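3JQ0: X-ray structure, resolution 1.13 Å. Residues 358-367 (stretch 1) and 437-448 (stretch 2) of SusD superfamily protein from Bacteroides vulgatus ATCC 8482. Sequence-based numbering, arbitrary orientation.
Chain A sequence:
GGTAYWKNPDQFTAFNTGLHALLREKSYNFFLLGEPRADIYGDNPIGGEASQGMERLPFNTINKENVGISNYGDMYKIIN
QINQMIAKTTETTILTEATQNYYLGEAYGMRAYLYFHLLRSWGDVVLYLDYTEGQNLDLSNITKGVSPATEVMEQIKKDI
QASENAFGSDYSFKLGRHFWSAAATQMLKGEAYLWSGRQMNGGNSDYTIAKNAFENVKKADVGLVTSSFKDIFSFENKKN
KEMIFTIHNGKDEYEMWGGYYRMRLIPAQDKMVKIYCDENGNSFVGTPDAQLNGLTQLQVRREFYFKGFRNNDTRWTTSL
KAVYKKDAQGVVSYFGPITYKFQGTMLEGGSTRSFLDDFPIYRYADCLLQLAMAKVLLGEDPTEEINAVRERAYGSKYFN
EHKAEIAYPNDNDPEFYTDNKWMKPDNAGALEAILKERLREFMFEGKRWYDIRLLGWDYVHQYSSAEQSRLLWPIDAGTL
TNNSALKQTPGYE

Stretch 1, residues 358-367: DFPIYRYADC
Stretch 2, residues 437-448: ERLREFMFEGKR

How do the backbones lie? Stretch 1 runs as strand at Phe359 and Pro360, turns a corner at Ile361 and Tyr362, and enters a helix at Tyr364, with Arg363 as N-cap. Stretch 2 is helical from Glu437 to Glu441, then makes a type II turn from Phe442 to Glu445. The register is antiparallel: CA of Pro360 lies 7.2 Å from CA of Glu445, and CA of Asp366 7.9 Å from CA of Arg438.

What holds Arg363, which covers the most surface? Its side chain (m, t, m, chi4 116°) meets Glu445 (m, t, chi3 79°) in a two-pronged salt bridge, Arg363 NE to Glu445 OE1 and Arg363 NH2 to Glu445 OE2, both 2.8 Å. Arg363 NH1 donates to Glu441 OE2 at 2.8 Å. These carboxylates lie at the guanidinium edge, where N-H bonds point, leaving one face to Phe442, CE1 3.4 Å from Arg363 NH2.

How does Asp366 balance its charge? With chi1 t, its OD1 accepts from Arg438 NH1 at 2.8 Å and Arg438 NH2 at 3.0 Å, while Phe442 CZ packs 3.6 Å from Asp366 CB.

Where does Lys447 reach? Extended beyond chi2 (m, m, t, t), its NZ donates to Ile361 O at 2.8 Å; water 3 joins Lys447 NZ (2.8 Å) to Asp366 OD2 (2.7 Å).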

# COMPACT_ATOMS: atom_id res chain seq x y z
N ASP A 358 10.63 7.28 -3.85
CA ASP A 358 10.31 6.62 -2.60
C ASP A 358 8.95 5.93 -2.70
O ASP A 358 8.11 6.35 -3.49
CB ASP A 358 10.26 7.64 -1.44
CG ASP A 358 11.62 8.17 -1.02
OD1 ASP A 358 12.66 7.69 -1.54
OD2 ASP A 358 11.60 9.07 -0.15
N PHE A 359 8.74 4.87 -1.94
CA PHE A 359 7.47 4.15 -1.93
C PHE A 359 6.75 4.40 -0.62
O PHE A 359 7.18 3.92 0.43
CB PHE A 359 7.65 2.66 -2.13
CG PHE A 359 6.36 1.92 -2.19
CD1 PHE A 359 5.40 2.26 -3.14
CD2 PHE A 359 6.04 0.93 -1.31
CE1 PHE A 359 4.22 1.59 -3.25
CE2 PHE A 359 4.83 0.25 -1.41
CZ PHE A 359 3.91 0.60 -2.39
N PRO A 360 5.67 5.20 -0.63
CA PRO A 360 4.98 5.49 0.65
C PRO A 360 4.35 4.24 1.24
O PRO A 360 3.77 3.44 0.51
CB PRO A 360 3.90 6.50 0.24
CG PRO A 360 4.32 7.05 -1.10
CD PRO A 360 5.04 5.90 -1.76
N ILE A 361 4.45 4.11 2.55
CA ILE A 361 3.75 3.07 3.34
C ILE A 361 2.56 3.69 4.03
O ILE A 361 1.42 3.22 3.92
CB ILE A 361 4.70 2.34 4.30
CG1 ILE A 361 5.82 1.61 3.54
CG2 ILE A 361 3.93 1.41 5.23
CD1 ILE A 361 5.36 0.49 2.68
N TYR A 362 2.82 4.73 4.81
CA TYR A 362 1.76 5.49 5.50
C TYR A 362 1.83 6.96 5.13
O TYR A 362 2.87 7.60 5.42
CB TYR A 362 1.82 5.34 7.01
CG TYR A 362 1.56 3.95 7.56
CD1 TYR A 362 0.45 3.21 7.15
CD2 TYR A 362 2.39 3.40 8.50
CE1 TYR A 362 0.15 1.99 7.71
CE2 TYR A 362 2.10 2.16 9.08
CZ TYR A 362 0.98 1.45 8.67
OH TYR A 362 0.73 0.23 9.28
N ARG A 363 0.74 7.47 4.56
CA ARG A 363 0.56 8.87 4.19
C ARG A 363 -0.50 9.52 5.01
O ARG A 363 -1.44 8.83 5.47
CB ARG A 363 0.07 8.95 2.63
CG ARG A 363 1.09 8.61 1.65
CD ARG A 363 0.82 9.11 0.35
NE ARG A 363 -0.19 8.45 -0.46
CZ ARG A 363 -1.32 9.01 -0.85
NH1 ARG A 363 -1.80 10.14 -0.37
NH2 ARG A 363 -2.02 8.38 -1.78
N TYR A 364 -0.48 10.85 5.14
CA TYR A 364 -1.50 11.51 5.92
C TYR A 364 -2.93 11.29 5.36
O TYR A 364 -3.86 11.18 6.14
CB TYR A 364 -1.19 12.99 6.10
CG TYR A 364 -2.07 13.65 7.13
CD1 TYR A 364 -1.98 13.31 8.45
CD2 TYR A 364 -3.01 14.61 6.79
CE1 TYR A 364 -2.79 13.91 9.40
CE2 TYR A 364 -3.80 15.23 7.73
CZ TYR A 364 -3.69 14.88 9.04
OH TYR A 364 -4.48 15.44 10.02
N ALA A 365 -3.11 11.19 4.03
CA ALA A 365 -4.46 10.90 3.53
C ALA A 365 -4.96 9.57 4.07
O ALA A 365 -6.16 9.36 4.21
CB ALA A 365 -4.52 10.91 2.01
N ASP A 366 -4.04 8.61 4.28
CA ASP A 366 -4.38 7.28 4.83
C ASP A 366 -4.86 7.46 6.26
O ASP A 366 -5.90 6.90 6.63
CB ASP A 366 -3.12 6.39 4.71
CG ASP A 366 -3.33 4.91 4.93
OD1 ASP A 366 -4.49 4.47 5.07
OD2 ASP A 366 -2.30 4.21 4.90
N CYS A 367 -4.15 8.25 7.07
CA CYS A 367 -4.62 8.58 8.42
C CYS A 367 -6.07 9.09 8.34
O CYS A 367 -6.93 8.64 9.07
CB CYS A 367 -3.66 9.61 9.02
SG CYS A 367 -4.22 10.28 10.60
N GLU A 437 -13.15 6.27 -1.95
CA GLU A 437 -12.14 7.31 -1.76
C GLU A 437 -10.75 6.67 -1.70
O GLU A 437 -9.79 7.19 -2.31
CB GLU A 437 -12.42 8.16 -0.54
CG GLU A 437 -11.70 9.50 -0.60
CD GLU A 437 -12.20 10.39 -1.72
OE1 GLU A 437 -13.41 10.30 -2.06
OE2 GLU A 437 -11.38 11.15 -2.28
N ARG A 438 -10.61 5.58 -0.96
CA ARG A 438 -9.35 4.90 -0.86
C ARG A 438 -8.90 4.31 -2.18
O ARG A 438 -7.70 4.29 -2.50
CB ARG A 438 -9.36 3.82 0.24
CG ARG A 438 -9.45 4.39 1.63
CD ARG A 438 -9.37 3.31 2.70
NE ARG A 438 -8.10 2.67 2.79
CZ ARG A 438 -7.03 3.15 3.37
NH1 ARG A 438 -7.03 4.35 3.92
NH2 ARG A 438 -5.92 2.41 3.42
N LEU A 439 -9.85 3.82 -2.98
CA LEU A 439 -9.53 3.29 -4.29
C LEU A 439 -8.89 4.39 -5.16
O LEU A 439 -7.85 4.20 -5.78
CB LEU A 439 -10.77 2.68 -4.96
CG LEU A 439 -10.61 2.18 -6.39
CD1 LEU A 439 -9.48 1.22 -6.59
CD2 LEU A 439 -11.92 1.64 -6.88
N ARG A 440 -9.56 5.54 -5.19
CA ARG A 440 -9.07 6.68 -5.95
C ARG A 440 -7.73 7.18 -5.44
O ARG A 440 -6.90 7.66 -6.25
CB ARG A 440 -10.13 7.80 -5.92
CG ARG A 440 -11.37 7.46 -6.74
CD ARG A 440 -12.44 8.52 -6.62
NE ARG A 440 -13.53 8.24 -7.55
CZ ARG A 440 -14.74 8.78 -7.51
NH1 ARG A 440 -15.11 9.55 -6.50
NH2 ARG A 440 -15.59 8.49 -8.48
N GLU A 441 -7.49 7.14 -4.14
CA GLU A 441 -6.35 7.77 -3.51
C GLU A 441 -5.09 6.87 -3.61
O GLU A 441 -3.98 7.42 -3.65
CB GLU A 441 -6.71 8.04 -2.03
CG GLU A 441 -5.68 8.83 -1.26
CD GLU A 441 -5.44 10.27 -1.73
OE1 GLU A 441 -6.37 10.85 -2.33
OE2 GLU A 441 -4.33 10.81 -1.39
N PHE A 442 -5.23 5.54 -3.60
CA PHE A 442 -4.14 4.64 -3.28
C PHE A 442 -3.79 3.64 -4.37
O PHE A 442 -3.14 2.63 -4.09
CB PHE A 442 -4.39 3.90 -1.95
CG PHE A 442 -4.39 4.84 -0.75
CD1 PHE A 442 -3.21 5.47 -0.37
CD2 PHE A 442 -5.55 5.09 -0.05
CE1 PHE A 442 -3.20 6.35 0.73
CE2 PHE A 442 -5.53 5.95 1.02
CZ PHE A 442 -4.39 6.63 1.36
N MSE A 443 -4.11 3.91 -5.64
CA MSE A 443 -3.67 2.99 -6.68
C MSE A 443 -2.18 2.78 -6.62
O MSE A 443 -1.41 3.76 -6.47
CB MSE A 443 -4.05 3.51 -8.09
CG MSE A 443 -5.51 3.69 -8.33
SE MSE A 443 -5.92 4.01 -10.18
CE MSE A 443 -5.74 2.16 -10.76
N PHE A 444 -1.74 1.53 -6.78
CA PHE A 444 -0.31 1.17 -6.79
C PHE A 444 0.38 1.32 -5.42
O PHE A 444 1.58 1.18 -5.34
CB PHE A 444 0.49 1.90 -7.90
CG PHE A 444 -0.26 1.99 -9.19
CD1 PHE A 444 -0.63 0.84 -9.89
CD2 PHE A 444 -0.71 3.20 -9.69
CE1 PHE A 444 -1.38 0.87 -11.01
CE2 PHE A 444 -1.48 3.25 -10.85
CZ PHE A 444 -1.82 2.07 -11.50
N GLU A 445 -0.39 1.52 -4.35
CA GLU A 445 0.14 1.68 -3.02
C GLU A 445 -0.21 0.52 -2.10
O GLU A 445 0.14 0.55 -0.92
CB GLU A 445 -0.23 3.03 -2.40
CG GLU A 445 0.45 4.21 -3.10
CD GLU A 445 -0.02 5.52 -2.52
OE1 GLU A 445 0.50 5.86 -1.42
OE2 GLU A 445 -0.83 6.23 -3.17
N GLY A 446 -0.85 -0.51 -2.60
CA GLY A 446 -0.97 -1.73 -1.79
C GLY A 446 -2.11 -1.75 -0.76
O GLY A 446 -1.97 -2.37 0.29
N LYS A 447 -3.23 -1.10 -1.07
CA LYS A 447 -4.32 -0.94 -0.10
C LYS A 447 -5.63 -1.67 -0.42
O LYS A 447 -6.30 -2.11 0.51
CB LYS A 447 -4.66 0.53 0.11
CG LYS A 447 -3.44 1.41 0.41
CD LYS A 447 -2.61 0.96 1.61
CE LYS A 447 -1.47 1.91 1.90
NZ LYS A 447 -0.56 1.45 3.01
N ARG A 448 -6.02 -1.77 -1.70
CA ARG A 448 -7.39 -2.13 -2.05
C ARG A 448 -7.82 -3.49 -1.55
O ARG A 448 -8.99 -3.63 -1.12
CB ARG A 448 -7.56 -2.01 -3.57
CG ARG A 448 -8.91 -2.43 -4.12
CD ARG A 448 -10.07 -1.58 -3.70
NE ARG A 448 -11.22 -1.90 -4.52
CZ ARG A 448 -12.40 -1.28 -4.41
NH1 ARG A 448 -12.63 -0.39 -3.47
NH2 ARG A 448 -13.36 -1.55 -5.29
O HOH W 1 0.81 4.50 0.96
O HOH W 2 2.02 1.43 0.79
O HOH W 3 -2.48 1.56 4.98